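Local coordinates for papain-like cysteine protease (Porcine reproductive and respiratory syndrome virus, PDB 3MTV), which acts as a papain-like cysteine protease and metal-dependent nuclease of the virus, and probably blocks host mRNA export and interferon signalling, at residues R8-Y13 and R44-F49. Numbering follows the deposited sequence.
Sequences RGAVMY and RLHTSF
Side-chain packing of a helix against a beta-sheet joins H46 and L45, on the last turn of helix 39-48, to R8, A10 and M12 on and beside strand 10-15. The fold here is the N-terminal alpha+beta part of the chain, in which the helix lies on one face of an antiparallel sheet made of strands 3-7, 10-15, 18-23 and 54-56; the probable catalytic residues C90 and H159 lie elsewhere. Strand alternation sends A10 and M12 to the helix, while V11 points to the other face, where it packs on H52 of the second subunit.

H46 contributes the largest share of the contact. With its CG anti to the backbone N (chi1 165°), the imidazole reaches from the helix to the sheet, where ND1 lies 3.7 Å from CB of A10; the small methyl suits this place because the ring can come close to the strand. W21, on the neighbouring strand, meets the same imidazole edge-to-face. R8 and H46 run past each other in opposite directions, guanidinium and imidazole planes only 25° apart, and CD2 of H46 lies over the centre of one guanidinium face, 3.9 Å from CZ of R8. The flat, delocalised group can thus take the histidine against its face while weak hydrogen bonds link its NE to I6 O and its NH1 to N43 OD1. Farther along the strand, M12 supplies a long, flexible apolar arm, which bends at chi3 (73°) and puts SD 4.0 Å from CD1 of L45. V19 also touches both of these side chains. The aliphatic stem of R8 makes the closest approach, its CG coming obliquely at the imidazole to lie 3.5 Å from NE2 of H46.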
loop_
_atom_site.group_PDB
_atom_site.type_symbol
_atom_site.label_atom_id
_atom_site.label_comp_id
_atom_site.label_asym_id
_atom_site.label_seq_id
_atom_site.Cartn_x
_atom_site.Cartn_y
_atom_site.Cartn_z
ATOM N N ARG A 8 -6.603 13.113 4.870
ATOM C CA ARG A 8 -5.376 13.504 5.550
ATOM C C ARG A 8 -4.193 12.707 5.020
ATOM O O ARG A 8 -3.357 12.202 5.783
ATOM C CB ARG A 8 -5.536 13.467 7.091
ATOM C CG ARG A 8 -5.913 12.089 7.564
ATOM C CD ARG A 8 -7.351 11.985 8.189
ATOM N NE ARG A 8 -7.912 10.607 7.990
ATOM C CZ ARG A 8 -8.522 9.886 8.946
ATOM N NH1 ARG A 8 -8.655 10.430 10.169
ATOM N NH2 ARG A 8 -8.955 8.629 8.703
ATOM N N GLY A 9 -4.127 12.571 3.694
ATOM C CA GLY A 9 -2.871 12.145 3.117
ATOM C C GLY A 9 -2.739 10.637 2.971
ATOM O O GLY A 9 -1.842 10.191 2.363
ATOM N N ALA A 10 -3.677 9.849 3.439
ATOM C CA ALA A 10 -3.631 8.414 3.231
ATOM C C ALA A 10 -4.681 7.788 2.303
ATOM O O ALA A 10 -5.700 8.456 1.853
ATOM C CB ALA A 10 -3.841 7.789 4.546
ATOM N N VAL A 11 -4.514 6.465 2.151
ATOM C CA VAL A 11 -5.536 5.724 1.472
ATOM C C VAL A 11 -5.609 4.370 2.088
ATOM O O VAL A 11 -4.715 4.013 2.788
ATOM C CB VAL A 11 -5.131 5.457 0.005
ATOM C CG1 VAL A 11 -5.162 6.698 -0.781
ATOM C CG2 VAL A 11 -3.760 4.788 -0.105
ATOM N N MET A 12 -6.589 3.534 1.775
ATOM C CA MET A 12 -6.635 2.360 2.595
ATOM C C MET A 12 -7.014 1.219 1.787
ATOM O O MET A 12 -7.864 1.393 0.952
ATOM C CB MET A 12 -7.738 2.524 3.621
ATOM C CG MET A 12 -8.229 1.210 4.133
ATOM S SD MET A 12 -9.364 1.274 5.544
ATOM C CE MET A 12 -10.892 1.876 4.873
ATOM N N TYR A 13 -6.401 0.056 2.003
ATOM C CA TYR A 13 -6.657 -1.032 1.105
ATOM C C TYR A 13 -7.454 -1.974 1.907
ATOM O O TYR A 13 -7.204 -2.063 3.087
ATOM C CB TYR A 13 -5.404 -1.781 0.720
ATOM C CG TYR A 13 -4.240 -1.055 0.062
ATOM C CD1 TYR A 13 -4.136 0.310 0.062
ATOM C CD2 TYR A 13 -3.202 -1.782 -0.542
ATOM C CE1 TYR A 13 -3.001 0.953 -0.517
ATOM C CE2 TYR A 13 -2.076 -1.132 -1.144
ATOM C CZ TYR A 13 -1.993 0.220 -1.122
ATOM O OH TYR A 13 -0.941 0.848 -1.693
ATOM N N ARG A 44 -9.895 4.495 12.589
ATOM C CA ARG A 44 -9.329 3.579 13.568
ATOM C C ARG A 44 -7.895 3.273 13.166
ATOM O O ARG A 44 -6.956 3.873 13.722
ATOM C CB ARG A 44 -10.140 2.288 13.761
ATOM C CG ARG A 44 -11.034 2.436 14.955
ATOM C CD ARG A 44 -12.156 1.408 15.137
ATOM N NE ARG A 44 -13.062 2.047 16.112
ATOM C CZ ARG A 44 -14.163 1.529 16.678
ATOM N NH1 ARG A 44 -14.616 0.263 16.404
ATOM N NH2 ARG A 44 -14.793 2.315 17.571
ATOM N N LEU A 45 -7.765 2.343 12.217
ATOM C CA LEU A 45 -6.603 2.180 11.322
ATOM C C LEU A 45 -5.620 3.282 11.180
ATOM O O LEU A 45 -4.510 3.138 11.510
ATOM C CB LEU A 45 -7.029 1.988 9.897
ATOM C CG LEU A 45 -6.199 0.857 9.287
ATOM C CD1 LEU A 45 -6.076 1.040 7.858
ATOM C CD2 LEU A 45 -4.848 0.844 9.878
ATOM N N HIS A 46 -5.993 4.393 10.620
ATOM C CA HIS A 46 -4.931 5.347 10.319
ATOM C C HIS A 46 -4.433 5.941 11.559
ATOM O O HIS A 46 -3.285 6.226 11.642
ATOM C CB HIS A 46 -5.506 6.372 9.383
ATOM C CG HIS A 46 -4.723 7.618 9.210
ATOM N ND1 HIS A 46 -3.776 7.755 8.225
ATOM C CD2 HIS A 46 -4.819 8.828 9.815
ATOM C CE1 HIS A 46 -3.303 8.980 8.230
ATOM N NE2 HIS A 46 -3.915 9.658 9.194
ATOM N N THR A 47 -5.306 6.122 12.537
ATOM C CA THR A 47 -4.931 6.744 13.789
ATOM C C THR A 47 -4.063 5.817 14.614
ATOM O O THR A 47 -3.060 6.227 15.251
ATOM C CB THR A 47 -6.163 7.265 14.574
ATOM O OG1 THR A 47 -6.407 8.606 14.128
ATOM C CG2 THR A 47 -5.821 7.380 16.021
ATOM N N SER A 48 -4.365 4.541 14.601
ATOM C CA SER A 48 -3.571 3.751 15.507
ATOM C C SER A 48 -2.422 2.862 14.987
ATOM O O SER A 48 -1.489 2.523 15.709
ATOM C CB SER A 48 -4.494 3.088 16.529
ATOM O OG SER A 48 -5.553 2.562 15.838
ATOM N N PHE A 49 -2.400 2.532 13.710
ATOM C CA PHE A 49 -1.287 1.696 13.187
ATOM C C PHE A 49 -0.280 2.332 12.281
ATOM O O PHE A 49 -0.395 3.497 11.951
ATOM C CB PHE A 49 -1.841 0.525 12.489
ATOM C CG PHE A 49 -2.716 -0.255 13.328
ATOM C CD1 PHE A 49 -4.053 0.035 13.407
ATOM C CD2 PHE A 49 -2.205 -1.250 14.112
ATOM C CE1 PHE A 49 -4.888 -0.694 14.230
ATOM C CE2 PHE A 49 -3.056 -2.011 14.925
ATOM C CZ PHE A 49 -4.408 -1.730 14.953
#